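Uncharacterized protein YhfS (Escherichia coli, PDB 4J8L) is of unknown function but carries covalently attached pyridoxal phosphate, and may have cysteine synthase-type activity. Local coordinates at residues 100-103 with 104-107; 139-142 with 143-147; 150-153 with 154-157. All coordinates share one frame; numbering follows the deposited sequence.

Contact 1. Residues 100-103 with 104-107; sequences VYPT and TRVI
Tyr-101 and Arg-105 are joined by the first backbone hydrogen bond of helix 102-111, the helix of a beta-alpha-beta unit between strands 92-96 and 114-118, with Tyr-101 at the N-cap. The backbone bonds form an i to i+4 ladder. Arg-105 N donates a hydrogen bond to Tyr-101 O at 2.9 Å, the donor lying nearly in line with the C=O. Val-106 N to Pro-102 O and Ile-107 N to Thr-103 O follow, both 3.1 Å long, so the helical pattern is set from its first turn.

The apolar contacts start with Val-100, just before the helix. Its CG1 meets CG2 of Thr-104 at 3.8 Å, the two side chains crossing at about a right angle. That methyl of Thr-104 lies opposite its own backbone N, since chi1 of -61° sets OG1 beside the N instead. On the side of the helix that faces helix 74-86, Ile-79 packs against Thr-104 and Ile-107.

Arg-105 reaches back along the chain. Its side chain is extended to CD and then turns at chi3 (50°), which carries the guanidinium over the start of the helix: one face covers CA of Pro-102, 3.8 Å from NH2, while NH1 comes within 3.1 Å of Val-100 O. Residue Pro-102 also rests its CD against one face of the Tyr-101 ring, toward the rim.

Polar side-chain contacts gather at the two threonines. Thr-103 OG1 is hydrogen-bonded to Thr-76 OG1 of helix 74-86, and it also lies at the edge of the Tyr-101 ring, in its plane. One water bridges the pair, at 2.8 Å from both Thr-103 OG1 and Thr-104 OG1.

Contact 2. Residues 139-142 with 143-147; sequences LVQH and TRQQP
Gln-141 and Gln-145 make the tight part of this turn: their side-chain amides stack with planes 22° apart, and CG of Gln-145 lies 3.3 Å from OE1 of Gln-141. With CG opposite the backbone N (chi1 -175°) and an extended chain beyond it, Gln-141 also reaches Thr-143, where NE2 donates to OG1 at 2.9 Å. That bond is fairly straight (162°), and OG1 lies close to the amide plane, which is consistent with holding the amide in this rotation; NE2 also bonds weakly to Gln-277 OE1. Replacing Gln-141 by an alanine is likely to leave Thr-143 OG1 without this donor and the Gln-145 amide without its stacking partner.

Water takes over on the looser side. One molecule accepts a hydrogen bond from Gln-141 N and donates to Gln-145 OE1 at 2.7 Å, while Gln-145 NE2 bonds to Pro-99 O. A second lies between His-142 O, at 3.2 Å, and Arg-144 NH1, at 3.0 Å, and the arginine's NE bonds to Phe-4 O. His-142 ND1 is hydrogen-bonded to Asp-171 OD1. These residues form the turn leaving the C-terminal end of strand 137-141 in the central mixed sheet, consistent with the large domain of an aminotransferase-like fold.

Contact 3. Residues 150-153 with 154-157; sequences SYVL and ADVL
Tyr-151 and Val-156 pack across the start of helix 153-162, whose N-cap is Val-152; the helix lies after strand 137-141 in the domain built on the mixed sheet. The tyrosine comes first. Its CG sits between the backbone N and the carbonyl carbon (chi1 64°), and CD2 comes within 3.6 Å of Val-156 CG2, the two side chains meeting at a slant. The phenol oxygen is engaged elsewhere, bonded to Gln-141 O, and the ring makes a cation-pi contact with Arg-144 and an edge-to-face contact with His-96. The tyrosine thus ties the loop before the helix to the turn after strand 137-141.

At Val-152 the backbone takes over. Its carbonyl oxygen accepts from Val-156 N at 3.2 Å, nearly in line with the C=O, and more weakly from Asp-155 N, where the N-H to acceptor angle is only 127°. One oxygen thus serves two amides and opens the helix, with the i+4 bond the straighter. Beside it the carboxylate of Asp-155 leans back over the valine: OD2 lies 3.5 Å from Val-152 CB and 3.7 Å from CG1, a contact on the exposed side of the turn. Val-156, one residue further on, reaches Leu-123 and Leu-126 of helix 123-133.

Leu-153 is the first helical residue and turns its branch inward, onto Val-140 of strand 137-141 and Thr-169 of strand 167-170. Its carbonyl receives Leu-157 N at 3.0 Å, a nearly straight bond (168°). Leu-157 has CG opposite its own carbonyl carbon, which brings its branch across that of Leu-153 at a slant. The closest approach between these two leucine side chains is from CG of Leu-153 to CD1 of Leu-157, 3.8 Å.

Overall arrangement
Contact 2 is the interior member of the three, with every touching residue buried and its centre about 10 Å from that of the chain; contacts 1 and 3, at about 14 and 16 Å, are partly buried helix starts. Contacts 2 and 3 sit at the two ends of the connection between strand 137-141 and helix 153-162, while contact 1 belongs to helix 102-111. Backbone i to i+4 bonds and apolar packing dominate contacts 1 and 3, contact 1 adding a water between two threonine hydroxyls; contact 2 is held chiefly by side-chain amides and water. It touches contact 1 through Leu-139 against Thr-104, whereas contacts 1 and 3 stay about 10 Å apart at their nearest atoms.

Contact 1. Residues 100-103 with 104-107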
loop_
_atom_site.group_PDB
_atom_site.type_symbol
_atom_site.label_atom_id
_atom_site.label_comp_id
_atom_site.label_asym_id
_atom_site.label_seq_id
_atom_site.Cartn_x
_atom_site.Cartn_y
_atom_site.Cartn_z
ATOM N N VAL A 100 -0.150 6.245 -13.703
ATOM C CA VAL A 100 0.191 4.889 -13.302
ATOM C C VAL A 100 1.414 4.929 -12.386
ATOM O O VAL A 100 2.336 5.728 -12.615
ATOM C CB VAL A 100 0.477 4.006 -14.542
ATOM C CG1 VAL A 100 0.809 2.576 -14.128
ATOM C CG2 VAL A 100 -0.719 4.047 -15.510
ATOM N N TYR A 101 1.408 4.102 -11.339
ATOM C CA TYR A 101 2.530 4.049 -10.400
ATOM C C TYR A 101 3.818 3.820 -11.192
ATOM O O TYR A 101 3.837 3.000 -12.101
ATOM C CB TYR A 101 2.336 2.944 -9.350
ATOM C CG TYR A 101 3.416 3.052 -8.307
ATOM C CD1 TYR A 101 3.296 3.945 -7.257
ATOM C CD2 TYR A 101 4.587 2.307 -8.415
ATOM C CE1 TYR A 101 4.308 4.080 -6.312
ATOM C CE2 TYR A 101 5.607 2.442 -7.488
ATOM C CZ TYR A 101 5.456 3.329 -6.438
ATOM O OH TYR A 101 6.463 3.470 -5.515
ATOM N N PRO A 102 4.894 4.561 -10.874
ATOM C CA PRO A 102 6.053 4.553 -11.781
ATOM C C PRO A 102 6.673 3.185 -12.095
ATOM O O PRO A 102 6.937 2.921 -13.278
ATOM C CB PRO A 102 7.056 5.458 -11.063
ATOM C CG PRO A 102 6.176 6.439 -10.338
ATOM C CD PRO A 102 5.022 5.604 -9.838
ATOM N N THR A 103 6.912 2.344 -11.093
ATOM C CA THR A 103 7.471 1.022 -11.377
ATOM C C THR A 103 6.450 0.110 -12.059
ATOM O O THR A 103 6.820 -0.861 -12.715
ATOM C CB THR A 103 8.043 0.324 -10.122
ATOM O OG1 THR A 103 6.991 0.099 -9.183
ATOM C CG2 THR A 103 9.133 1.191 -9.476
ATOM N N THR A 104 5.165 0.408 -11.892
ATOM C CA THR A 104 4.138 -0.355 -12.617
ATOM C C THR A 104 4.196 0.004 -14.099
ATOM O O THR A 104 4.069 -0.865 -14.964
ATOM C CB THR A 104 2.726 -0.102 -12.046
ATOM O OG1 THR A 104 2.689 -0.530 -10.677
ATOM C CG2 THR A 104 1.660 -0.863 -12.843
ATOM N N ARG A 105 4.421 1.281 -14.392
ATOM C CA ARG A 105 4.582 1.697 -15.778
ATOM C C ARG A 105 5.799 1.002 -16.399
ATOM O O ARG A 105 5.757 0.586 -17.557
ATOM C CB ARG A 105 4.677 3.226 -15.913
ATOM C CG ARG A 105 4.740 3.700 -17.363
ATOM C CD ARG A 105 4.639 5.229 -17.467
ATOM N NE ARG A 105 5.586 5.878 -16.564
ATOM C CZ ARG A 105 5.252 6.490 -15.427
ATOM N NH1 ARG A 105 3.979 6.562 -15.047
ATOM N NH2 ARG A 105 6.194 7.038 -14.677
ATOM N N VAL A 106 6.869 0.855 -15.618
ATOM C CA VAL A 106 8.066 0.172 -16.103
ATOM C C VAL A 106 7.728 -1.278 -16.478
ATOM O O VAL A 106 8.127 -1.767 -17.534
ATOM C CB VAL A 106 9.201 0.209 -15.057
ATOM C CG1 VAL A 106 10.332 -0.735 -15.453
ATOM C CG2 VAL A 106 9.715 1.638 -14.877
ATOM N N ILE A 107 6.966 -1.946 -15.617
ATOM C CA ILE A 107 6.531 -3.325 -15.867
ATOM C C ILE A 107 5.692 -3.410 -17.146
ATOM O O ILE A 107 5.905 -4.284 -17.993
ATOM C CB ILE A 107 5.721 -3.868 -14.683
ATOM C CG1 ILE A 107 6.637 -4.063 -13.471
ATOM C CG2 ILE A 107 5.050 -5.189 -15.057
ATOM C CD1 ILE A 107 5.906 -4.269 -12.163
HETATM O O HOH W 1 4.818 -1.652 -9.240
#

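Contact 2. Residues 139-142 with 143-147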
loop_
_atom_site.group_PDB
_atom_site.type_symbol
_atom_site.label_atom_id
_atom_site.label_comp_id
_atom_site.label_asym_id
_atom_site.label_seq_id
_atom_site.Cartn_x
_atom_site.Cartn_y
_atom_site.Cartn_z
ATOM N N LEU A 139 -5.882 -3.544 -13.925
ATOM C CA LEU A 139 -5.152 -3.230 -12.708
ATOM C C LEU A 139 -5.876 -2.098 -12.006
ATOM O O LEU A 139 -6.219 -1.089 -12.621
ATOM C CB LEU A 139 -3.708 -2.825 -13.024
ATOM C CG LEU A 139 -2.826 -2.494 -11.808
ATOM C CD1 LEU A 139 -1.420 -3.059 -11.968
ATOM C CD2 LEU A 139 -2.760 -0.990 -11.590
ATOM N N VAL A 140 -6.115 -2.262 -10.711
ATOM C CA VAL A 140 -6.797 -1.223 -9.952
ATOM C C VAL A 140 -5.942 -0.835 -8.758
ATOM O O VAL A 140 -5.553 -1.694 -7.965
ATOM C CB VAL A 140 -8.187 -1.690 -9.456
ATOM C CG1 VAL A 140 -8.946 -0.522 -8.837
ATOM C CG2 VAL A 140 -8.994 -2.322 -10.598
ATOM N N GLN A 141 -5.627 0.452 -8.633
ATOM C CA GLN A 141 -4.869 0.894 -7.465
ATOM C C GLN A 141 -5.820 1.172 -6.312
ATOM O O GLN A 141 -6.850 1.822 -6.482
ATOM C CB GLN A 141 -4.013 2.131 -7.776
ATOM C CG GLN A 141 -3.121 2.542 -6.604
ATOM C CD GLN A 141 -2.072 3.562 -6.974
ATOM O OE1 GLN A 141 -1.577 3.589 -8.104
ATOM N NE2 GLN A 141 -1.723 4.417 -6.022
ATOM N N HIS A 142 -5.466 0.673 -5.129
ATOM C CA HIS A 142 -6.298 0.853 -3.947
ATOM C C HIS A 142 -6.197 2.290 -3.406
ATOM O O HIS A 142 -7.210 2.975 -3.239
ATOM C CB HIS A 142 -5.912 -0.180 -2.876
ATOM C CG HIS A 142 -6.951 -0.364 -1.812
ATOM N ND1 HIS A 142 -7.118 -1.552 -1.129
ATOM C CD2 HIS A 142 -7.875 0.492 -1.308
ATOM C CE1 HIS A 142 -8.106 -1.424 -0.260
ATOM N NE2 HIS A 142 -8.579 -0.193 -0.347
ATOM N N THR A 143 -4.978 2.748 -3.136
ATOM C CA THR A 143 -4.796 4.125 -2.688
ATOM C C THR A 143 -5.111 5.105 -3.815
ATOM O O THR A 143 -5.165 4.727 -4.983
ATOM C CB THR A 143 -3.372 4.397 -2.180
ATOM O OG1 THR A 143 -2.419 4.032 -3.188
ATOM C CG2 THR A 143 -3.110 3.611 -0.902
ATOM N N ARG A 144 -5.302 6.362 -3.441
ATOM C CA ARG A 144 -5.670 7.410 -4.388
ATOM C C ARG A 144 -4.496 7.916 -5.225
ATOM O O ARG A 144 -3.454 8.307 -4.695
ATOM C CB ARG A 144 -6.307 8.584 -3.643
ATOM C CG ARG A 144 -7.521 8.216 -2.793
ATOM C CD ARG A 144 -8.575 7.488 -3.614
ATOM N NE ARG A 144 -9.838 7.330 -2.888
ATOM C CZ ARG A 144 -10.858 6.584 -3.305
ATOM N NH1 ARG A 144 -10.766 5.896 -4.436
ATOM N NH2 ARG A 144 -11.971 6.520 -2.587
ATOM N N GLN A 145 -4.692 7.959 -6.541
ATOM C CA GLN A 145 -3.655 8.409 -7.464
ATOM C C GLN A 145 -3.712 9.909 -7.710
ATOM O O GLN A 145 -2.739 10.512 -8.169
ATOM C CB GLN A 145 -3.807 7.680 -8.796
ATOM C CG GLN A 145 -3.570 6.181 -8.683
ATOM C CD GLN A 145 -4.191 5.430 -9.834
ATOM O OE1 GLN A 145 -5.319 4.948 -9.728
ATOM N NE2 GLN A 145 -3.468 5.338 -10.953
ATOM N N GLN A 146 -4.859 10.505 -7.410
ATOM C CA GLN A 146 -5.047 11.936 -7.576
ATOM C C GLN A 146 -6.181 12.344 -6.647
ATOM O O GLN A 146 -7.021 11.506 -6.303
ATOM C CB GLN A 146 -5.369 12.255 -9.036
ATOM C CG GLN A 146 -6.601 11.565 -9.556
ATOM C CD GLN A 146 -6.723 11.659 -11.058
ATOM O OE1 GLN A 146 -5.899 12.289 -11.721
ATOM N NE2 GLN A 146 -7.754 11.026 -11.607
ATOM N N PRO A 147 -6.193 13.613 -6.207
ATOM C CA PRO A 147 -7.120 14.076 -5.164
ATOM C C PRO A 147 -8.587 13.809 -5.475
ATOM O O PRO A 147 -9.367 13.526 -4.564
ATOM C CB PRO A 147 -6.875 15.587 -5.124
ATOM C CG PRO A 147 -5.497 15.759 -5.619
ATOM C CD PRO A 147 -5.282 14.689 -6.643
HETATM O O HOH W 2 -6.502 2.580 -10.295
HETATM O O HOH W 3 -8.251 4.802 -5.637
#

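Contact 3. Residues 150-153 with 154-157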
loop_
_atom_site.group_PDB
_atom_site.type_symbol
_atom_site.label_atom_id
_atom_site.label_comp_id
_atom_site.label_asym_id
_atom_site.label_seq_id
_atom_site.Cartn_x
_atom_site.Cartn_y
_atom_site.Cartn_z
ATOM N N SER A 150 -12.449 9.054 -6.142
ATOM C CA SER A 150 -13.420 8.790 -5.090
ATOM C C SER A 150 -14.067 7.430 -5.252
ATOM O O SER A 150 -14.985 7.090 -4.515
ATOM C CB SER A 150 -14.516 9.857 -5.113
ATOM O OG SER A 150 -15.239 9.810 -6.334
ATOM N N TYR A 151 -13.598 6.650 -6.215
ATOM C CA TYR A 151 -14.241 5.374 -6.481
ATOM C C TYR A 151 -14.140 4.385 -5.325
ATOM O O TYR A 151 -13.179 4.406 -4.551
ATOM C CB TYR A 151 -13.749 4.759 -7.790
ATOM C CG TYR A 151 -12.281 4.365 -7.870
ATOM C CD1 TYR A 151 -11.372 5.152 -8.563
ATOM C CD2 TYR A 151 -11.822 3.177 -7.312
ATOM C CE1 TYR A 151 -10.050 4.786 -8.682
ATOM C CE2 TYR A 151 -10.490 2.800 -7.423
ATOM C CZ TYR A 151 -9.611 3.610 -8.112
ATOM O OH TYR A 151 -8.288 3.247 -8.240
ATOM N N VAL A 152 -15.163 3.544 -5.207
ATOM C CA VAL A 152 -15.184 2.471 -4.219
ATOM C C VAL A 152 -14.553 1.238 -4.843
ATOM O O VAL A 152 -15.028 0.754 -5.873
ATOM C CB VAL A 152 -16.628 2.148 -3.793
ATOM C CG1 VAL A 152 -16.651 0.941 -2.860
ATOM C CG2 VAL A 152 -17.267 3.362 -3.136
ATOM N N LEU A 153 -13.476 0.748 -4.232
ATOM C CA LEU A 153 -12.727 -0.385 -4.770
ATOM C C LEU A 153 -13.629 -1.560 -5.140
ATOM O O LEU A 153 -13.570 -2.067 -6.266
ATOM C CB LEU A 153 -11.660 -0.843 -3.773
ATOM C CG LEU A 153 -10.752 -1.989 -4.236
ATOM C CD1 LEU A 153 -10.043 -1.628 -5.537
ATOM C CD2 LEU A 153 -9.736 -2.353 -3.165
ATOM N N ALA A 154 -14.478 -1.971 -4.200
ATOM C CA ALA A 154 -15.346 -3.134 -4.394
ATOM C C ALA A 154 -16.277 -2.978 -5.595
ATOM O O ALA A 154 -16.573 -3.951 -6.292
ATOM C CB ALA A 154 -16.147 -3.412 -3.128
ATOM N N ASP A 155 -16.732 -1.753 -5.841
ATOM C CA ASP A 155 -17.660 -1.504 -6.939
ATOM C C ASP A 155 -16.966 -1.559 -8.295
ATOM O O ASP A 155 -17.533 -2.054 -9.274
ATOM C CB ASP A 155 -18.384 -0.170 -6.749
ATOM C CG ASP A 155 -19.275 -0.169 -5.522
ATOM O OD1 ASP A 155 -19.579 -1.266 -5.003
ATOM O OD2 ASP A 155 -19.670 0.923 -5.075
ATOM N N VAL A 156 -15.738 -1.060 -8.353
ATOM C CA VAL A 156 -14.960 -1.154 -9.578
ATOM C C VAL A 156 -14.666 -2.623 -9.876
ATOM O O VAL A 156 -14.803 -3.080 -11.017
ATOM C CB VAL A 156 -13.646 -0.363 -9.465
ATOM C CG1 VAL A 156 -12.730 -0.663 -10.642
ATOM C CG2 VAL A 156 -13.941 1.132 -9.377
ATOM N N LEU A 157 -14.277 -3.361 -8.837
ATOM C CA LEU A 157 -13.996 -4.788 -8.974
ATOM C C LEU A 157 -15.226 -5.589 -9.394
ATOM O O LEU A 157 -15.123 -6.483 -10.233
ATOM C CB LEU A 157 -13.403 -5.354 -7.677
ATOM C CG LEU A 157 -12.029 -4.778 -7.325
ATOM C CD1 LEU A 157 -11.594 -5.232 -5.938
ATOM C CD2 LEU A 157 -10.989 -5.180 -8.364
#